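Arginine decarboxylase, A207R protein (Paramecium bursaria Chlorella virus 1, PDB 2NVA) uses pyridoxal 5'-phosphate to decarboxylate arginine to agmatine and belongs, with eukaryotic-type ornithine decarboxylases, to the class-II Orn/Lys/Arg decarboxylase family. Local coordinates at residues I173-G178 with K192-A197; L211-G216 with D236-F241. All coordinates share one frame; numbering follows the deposited sequence.

Contact 1: I173-G178 with K192-A197; sequences ISFHVG and KSSKEA. With PL2 ((4-{[(4-{[amino(imino)methyl]amino}butyl)amino]methyl}-5-hydroxy-6-methylpyridin-3-yl)methyl dihydrogen phosphate), chain I.
In the beta-alpha-beta unit made of strand 170-174, helix 184-204 and strand 210-212, part of the pyridoxal-binding TIM barrel, Ile173 and Phe175 face Ser194 and Ala197 of the helix. Ile173 supplies the broad apolar surface. Its CG1 lies beside the backbone N (chi1 -54°), which carries the terminal CD1 to within 3.8 Å of Ala197 CB. A single methyl suits this helix position, leaving the branched side chain to lie against the helix. The other branch, Ile173 CG2, rests 3.9 Å from Ser194 OG. That hydroxyl is small enough for the same layer, and its polarity is answered within the helix by a hydrogen bond with Ala190 O. Ser194 OG also lies at the edge of the Phe175 ring and near its plane, 3.2 Å from Phe175 CD2, so it meets the rim and not the pi face. The ring packs further on Tyr187, Ala190 and Ile191 of the same helix.

Beyond Phe175 the chain turns to the active site. His176 CG stands anti to the backbone N (chi1 -161°), and the ring presents its CD2-NE2 edge to one face of the pyridine of PL2, the cofactor-agmatine adduct, with the two planes steeply inclined. Gly178, whose backbone angles suit a residue without a side chain, fixes the imidazole: Gly178 N donates to His176 ND1 at 3.0 Å, from a little out of the ring plane. The far nitrogen can then donate, and His176 NE2 reaches the phosphate ester oxygen PL2 OP4 at 3.1 Å with an angle of 159°.

Contact 2: L211-G216 with D236-F241; sequences LDIGGG and DAIKDF. With PL2 ((4-{[(4-{[amino(imino)methyl]amino}butyl)amino]methyl}-5-hydroxy-6-methylpyridin-3-yl)methyl dihydrogen phosphate), chain I.
Two flat groups flank the meeting of Leu211 and Ile238, the carboxylate of Asp212 on the strand side and the ring of Phe241 on the helix side. Asp212 OD1 accepts a hydrogen bond from Gly214 N at 2.9 Å; the donor comes to the anti side of the oxygen and stands 33° out of the carboxylate plane. One face of the Phe241 ring carries Asp240 CB, 3.9 Å above the plane and shifted toward the rim, while Tyr188 of helix 184-204 meets the ring at a steep tilt. Between these groups the contact itself is wholly apolar. Leu211 CD2 touches Ile238 CD1 at 3.6 Å, and Ile213 CG2 adds a looser approach to the same methyl at 4.4 Å. Ile238 does not leave its helix straight toward the strand, yet its terminal CD1 comes nearer, with chi2 at -33°, away from a staggered rotation.

This is the strand-to-helix layer of the TIM barrel, where helix 229-241 packs over strand 210-212 and helix 184-204 also touches Leu211; long aliphatic side chains suit it because they span the gap. Ile191 and Ile249 pack against Ile238 as well.

Past the strand, the bond from Gly214 N makes an Asx turn whose last residue is the first of three consecutive glycines. Gly214 and Gly216 have positive phi, easily adopted without a side chain, and bare Gly215 CA lets the phosphate oxygen PL2 OP1 come within 3.5 Å. Gly216 N then donates to PL2 OP1 at 2.8 Å, nearly straight at 178°.

How the contacts relate
From the N terminus, the chain runs up strand 170-174, passes the active site at His176 and returns along helix 184-204, where contact 1 closes the first loop. It then enters strand 210-212, crosses the glycine run and comes back in helix 229-241, where contact 2 closes the second. The loops stand in series and neither nest nor cross. Their strands are parallel neighbours, joined by a backbone hydrogen bond from Asp212 N to Ile173 O (2.9 Å), and their helices are linked in the barrel's outer layer by a probable hydrogen bond from Lys195 NZ to Phe241 O, also 2.9 Å. His176 CE1 packs on Gly215 C at 3.3 Å, and the segments beyond both strands each bond the phosphate group of one PL2.

Contact 1: I173-G178 with K192-A197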
loop_
_atom_site.group_PDB
_atom_site.type_symbol
_atom_site.label_atom_id
_atom_site.label_comp_id
_atom_site.label_asym_id
_atom_site.label_seq_id
_atom_site.Cartn_x
_atom_site.Cartn_y
_atom_site.Cartn_z
ATOM N N ILE A 173 27.111 16.244 7.915
ATOM C CA ILE A 173 26.820 15.696 6.587
ATOM C C ILE A 173 26.216 14.314 6.787
ATOM O O ILE A 173 26.684 13.549 7.633
ATOM C CB ILE A 173 28.115 15.570 5.706
ATOM C CG1 ILE A 173 28.872 16.905 5.610
ATOM C CG2 ILE A 173 27.808 14.994 4.316
ATOM C CD1 ILE A 173 28.130 18.050 4.909
ATOM N N SER A 174 25.182 14.015 6.009
ATOM C CA SER A 174 24.579 12.685 6.007
ATOM C C SER A 174 24.477 12.129 4.586
ATOM O O SER A 174 24.617 12.853 3.604
ATOM C CB SER A 174 23.191 12.725 6.639
ATOM O OG SER A 174 22.266 13.344 5.771
ATOM N N PHE A 175 24.212 10.833 4.499
ATOM C CA PHE A 175 23.907 10.192 3.233
ATOM C C PHE A 175 23.054 8.982 3.567
ATOM O O PHE A 175 23.030 8.533 4.716
ATOM C CB PHE A 175 25.194 9.764 2.506
ATOM C CG PHE A 175 26.067 8.799 3.294
ATOM C CD1 PHE A 175 25.822 7.422 3.266
ATOM C CD2 PHE A 175 27.153 9.265 4.046
ATOM C CE1 PHE A 175 26.628 6.526 3.991
ATOM C CE2 PHE A 175 27.969 8.371 4.764
ATOM C CZ PHE A 175 27.700 7.000 4.732
ATOM N N HIS A 176 22.360 8.464 2.563
ATOM C CA HIS A 176 21.759 7.146 2.672
ATOM C C HIS A 176 22.050 6.437 1.365
ATOM O O HIS A 176 21.635 6.905 0.299
ATOM C CB HIS A 176 20.254 7.246 2.919
ATOM C CG HIS A 176 19.665 5.987 3.479
ATOM N ND1 HIS A 176 20.015 4.738 3.013
ATOM C CD2 HIS A 176 18.767 5.778 4.471
ATOM C CE1 HIS A 176 19.340 3.813 3.678
ATOM N NE2 HIS A 176 18.572 4.419 4.565
ATOM N N VAL A 177 22.799 5.338 1.438
ATOM C CA VAL A 177 23.197 4.623 0.223
ATOM C C VAL A 177 22.018 3.923 -0.450
ATOM O O VAL A 177 22.094 3.565 -1.630
ATOM C CB VAL A 177 24.334 3.603 0.484
ATOM C CG1 VAL A 177 25.533 4.301 1.074
ATOM C CG2 VAL A 177 23.848 2.458 1.389
ATOM N N GLY A 178 20.937 3.723 0.294
ATOM C CA GLY A 178 19.803 2.961 -0.197
ATOM C C GLY A 178 19.357 1.966 0.854
ATOM O O GLY A 178 20.168 1.514 1.672
ATOM N N LYS A 192 33.919 8.755 2.435
ATOM C CA LYS A 192 34.958 9.565 1.801
ATOM C C LYS A 192 34.363 10.851 1.210
ATOM O O LYS A 192 34.903 11.940 1.417
ATOM C CB LYS A 192 35.692 8.761 0.718
ATOM C CG LYS A 192 36.827 9.536 0.040
ATOM C CD LYS A 192 37.499 8.710 -1.061
ATOM C CE LYS A 192 38.714 9.495 -1.615
ATOM N NZ LYS A 192 39.477 8.642 -2.590
ATOM N N SER A 193 33.257 10.721 0.474
ATOM C CA SER A 193 32.590 11.887 -0.112
ATOM C C SER A 193 32.086 12.834 0.971
ATOM O O SER A 193 32.055 14.052 0.778
ATOM C CB SER A 193 31.413 11.451 -0.996
ATOM O OG SER A 193 31.875 10.713 -2.116
ATOM N N SER A 194 31.665 12.266 2.098
ATOM C CA SER A 194 31.167 13.049 3.219
ATOM C C SER A 194 32.281 13.887 3.849
ATOM O O SER A 194 32.046 15.026 4.255
ATOM C CB SER A 194 30.539 12.133 4.268
ATOM O OG SER A 194 29.368 11.510 3.760
ATOM N N LYS A 195 33.485 13.315 3.937
ATOM C CA LYS A 195 34.642 14.065 4.440
ATOM C C LYS A 195 34.944 15.247 3.522
ATOM O O LYS A 195 35.297 16.334 3.990
ATOM C CB LYS A 195 35.867 13.156 4.586
ATOM C CG LYS A 195 37.151 13.855 5.089
ATOM C CD LYS A 195 36.927 14.594 6.414
ATOM C CE LYS A 195 38.212 15.304 6.880
ATOM N NZ LYS A 195 39.267 14.342 7.347
ATOM N N GLU A 196 34.806 15.032 2.218
ATOM C CA GLU A 196 35.023 16.101 1.251
ATOM C C GLU A 196 33.984 17.203 1.422
ATOM O O GLU A 196 34.307 18.384 1.308
ATOM C CB GLU A 196 35.007 15.560 -0.179
ATOM C CG GLU A 196 36.194 14.633 -0.472
ATOM C CD GLU A 196 36.060 13.845 -1.765
ATOM O OE1 GLU A 196 34.975 13.880 -2.407
ATOM O OE2 GLU A 196 37.059 13.167 -2.147
ATOM N N ALA A 197 32.735 16.818 1.686
ATOM C CA ALA A 197 31.689 17.807 1.969
ATOM C C ALA A 197 31.914 18.524 3.312
ATOM O O ALA A 197 31.673 19.728 3.442
ATOM C CB ALA A 197 30.309 17.140 1.930
HETATM N N1 PL2 I . 17.013 7.024 7.321
HETATM C C2 PL2 I . 16.344 7.588 6.301
HETATM C C2A PL2 I . 16.399 9.114 6.090
HETATM C C3 PL2 I . 15.606 6.759 5.446
HETATM O O3 PL2 I . 14.952 7.351 4.412
HETATM C C4 PL2 I . 15.557 5.362 5.628
HETATM C C4A PL2 I . 14.739 4.409 4.707
HETATM C C5 PL2 I . 16.289 4.850 6.717
HETATM C C6 PL2 I . 16.999 5.704 7.541
HETATM P P PL2 I . 16.904 0.989 6.591
HETATM N N PL2 I . 14.576 4.942 3.335
HETATM C CA PL2 I . 13.263 4.590 2.776
HETATM C CG PL2 I . 11.720 2.703 2.094
HETATM O OP2 PL2 I . 17.220 0.101 5.292
HETATM O OP3 PL2 I . 15.517 0.407 7.213
HETATM O OP1 PL2 I . 18.027 0.955 7.574
HETATM O OP4 PL2 I . 16.607 2.451 5.984
HETATM C C5M PL2 I . 16.309 3.335 7.007
HETATM C CB PL2 I . 13.043 3.063 2.773
HETATM C CD PL2 I . 11.512 1.170 2.057
HETATM N NE PL2 I . 10.169 0.948 1.474
HETATM C CZ PL2 I . 9.471 -0.197 1.512
HETATM N NH2 PL2 I . 8.241 -0.235 0.943
HETATM N NH1 PL2 I . 9.977 -1.287 2.095
#

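Contact 2: L211-G216 with D236-F241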
loop_
_atom_site.group_PDB
_atom_site.type_symbol
_atom_site.label_atom_id
_atom_site.label_comp_id
_atom_site.label_asym_id
_atom_site.label_seq_id
_atom_site.Cartn_x
_atom_site.Cartn_y
_atom_site.Cartn_z
ATOM N N LEU A 211 28.921 13.207 11.540
ATOM C CA LEU A 211 28.790 12.386 10.353
ATOM C C LEU A 211 27.591 11.485 10.587
ATOM O O LEU A 211 27.493 10.845 11.630
ATOM C CB LEU A 211 30.044 11.542 10.112
ATOM C CG LEU A 211 29.917 10.429 9.059
ATOM C CD1 LEU A 211 29.761 11.031 7.649
ATOM C CD2 LEU A 211 31.098 9.455 9.103
ATOM N N ASP A 212 26.672 11.449 9.629
ATOM C CA ASP A 212 25.488 10.619 9.746
ATOM C C ASP A 212 25.540 9.620 8.586
ATOM O O ASP A 212 25.395 10.013 7.431
ATOM C CB ASP A 212 24.241 11.510 9.669
ATOM C CG ASP A 212 22.927 10.738 9.717
ATOM O OD1 ASP A 212 22.896 9.482 9.615
ATOM O OD2 ASP A 212 21.881 11.428 9.837
ATOM N N ILE A 213 25.755 8.338 8.890
ATOM C CA ILE A 213 25.946 7.353 7.820
ATOM C C ILE A 213 24.628 6.721 7.335
ATOM O O ILE A 213 24.651 5.761 6.558
ATOM C CB ILE A 213 26.955 6.237 8.213
ATOM C CG1 ILE A 213 26.439 5.471 9.430
ATOM C CG2 ILE A 213 28.368 6.831 8.443
ATOM C CD1 ILE A 213 27.125 4.093 9.647
ATOM N N GLY A 214 23.495 7.260 7.789
ATOM C CA GLY A 214 22.179 6.828 7.282
ATOM C C GLY A 214 21.826 5.393 7.654
ATOM O O GLY A 214 22.296 4.894 8.675
ATOM N N GLY A 215 21.009 4.741 6.824
ATOM C CA GLY A 215 20.545 3.372 7.100
ATOM C C GLY A 215 21.001 2.338 6.080
ATOM O O GLY A 215 22.059 2.482 5.458
ATOM N N GLY A 216 20.202 1.285 5.921
ATOM C CA GLY A 216 20.428 0.303 4.870
ATOM C C GLY A 216 20.962 -1.045 5.319
ATOM O O GLY A 216 20.802 -2.043 4.612
ATOM N N ASP A 236 36.497 0.986 9.181
ATOM C CA ASP A 236 37.749 1.339 8.479
ATOM C C ASP A 236 37.624 2.704 7.827
ATOM O O ASP A 236 38.540 3.519 7.885
ATOM C CB ASP A 236 38.093 0.307 7.399
ATOM C CG ASP A 236 38.562 -1.012 7.968
ATOM O OD1 ASP A 236 39.074 -1.033 9.124
ATOM O OD2 ASP A 236 38.451 -2.053 7.244
ATOM N N ALA A 237 36.476 2.969 7.217
ATOM C CA ALA A 237 36.231 4.262 6.587
ATOM C C ALA A 237 36.156 5.390 7.620
ATOM O O ALA A 237 36.661 6.483 7.373
ATOM C CB ALA A 237 34.962 4.217 5.725
ATOM N N ILE A 238 35.543 5.112 8.777
ATOM C CA ILE A 238 35.466 6.087 9.875
ATOM C C ILE A 238 36.888 6.430 10.319
ATOM O O ILE A 238 37.233 7.606 10.465
ATOM C CB ILE A 238 34.603 5.585 11.104
ATOM C CG1 ILE A 238 33.138 5.274 10.738
ATOM C CG2 ILE A 238 34.647 6.604 12.276
ATOM C CD1 ILE A 238 32.588 6.199 9.630
ATOM N N LYS A 239 37.717 5.397 10.501
ATOM C CA LYS A 239 39.120 5.585 10.875
ATOM C C LYS A 239 39.929 6.364 9.829
ATOM O O LYS A 239 40.759 7.203 10.186
ATOM C CB LYS A 239 39.780 4.228 11.142
ATOM C CG LYS A 239 41.115 4.320 11.890
ATOM C CD LYS A 239 41.733 2.945 12.091
ATOM C CE LYS A 239 42.682 2.574 10.940
ATOM N NZ LYS A 239 41.927 2.265 9.672
ATOM N N ASP A 240 39.682 6.093 8.547
ATOM C CA ASP A 240 40.469 6.702 7.470
ATOM C C ASP A 240 40.129 8.172 7.265
ATOM O O ASP A 240 41.019 8.974 6.928
ATOM C CB ASP A 240 40.261 5.959 6.147
ATOM C CG ASP A 240 40.928 4.609 6.120
ATOM O OD1 ASP A 240 41.710 4.294 7.056
ATOM O OD2 ASP A 240 40.696 3.864 5.143
ATOM N N PHE A 241 38.857 8.528 7.460
ATOM C CA PHE A 241 38.381 9.877 7.119
ATOM C C PHE A 241 37.906 10.737 8.275
ATOM O O PHE A 241 37.927 11.961 8.175
ATOM C CB PHE A 241 37.294 9.812 6.036
ATOM C CG PHE A 241 37.736 9.084 4.810
ATOM C CD1 PHE A 241 38.665 9.668 3.941
ATOM C CD2 PHE A 241 37.256 7.804 4.533
ATOM C CE1 PHE A 241 39.091 8.993 2.809
ATOM C CE2 PHE A 241 37.670 7.125 3.395
ATOM C CZ PHE A 241 38.597 7.724 2.531
HETATM N N1 PL2 I . 17.013 7.024 7.321
HETATM C C2 PL2 I . 16.344 7.588 6.301
HETATM C C2A PL2 I . 16.399 9.114 6.090
HETATM C C3 PL2 I . 15.606 6.759 5.446
HETATM O O3 PL2 I . 14.952 7.351 4.412
HETATM C C4 PL2 I . 15.557 5.362 5.628
HETATM C C4A PL2 I . 14.739 4.409 4.707
HETATM C C5 PL2 I . 16.289 4.850 6.717
HETATM C C6 PL2 I . 16.999 5.704 7.541
HETATM P P PL2 I . 16.904 0.989 6.591
HETATM N N PL2 I . 14.576 4.942 3.335
HETATM C CA PL2 I . 13.263 4.590 2.776
HETATM C CG PL2 I . 11.720 2.703 2.094
HETATM O OP2 PL2 I . 17.220 0.101 5.292
HETATM O OP3 PL2 I . 15.517 0.407 7.213
HETATM O OP1 PL2 I . 18.027 0.955 7.574
HETATM O OP4 PL2 I . 16.607 2.451 5.984
HETATM C C5M PL2 I . 16.309 3.335 7.007
HETATM C CB PL2 I . 13.043 3.063 2.773
HETATM C CD PL2 I . 11.512 1.170 2.057
HETATM N NE PL2 I . 10.169 0.948 1.474
HETATM C CZ PL2 I . 9.471 -0.197 1.512
HETATM N NH2 PL2 I . 8.241 -0.235 0.943
HETATM N NH1 PL2 I . 9.977 -1.287 2.095
#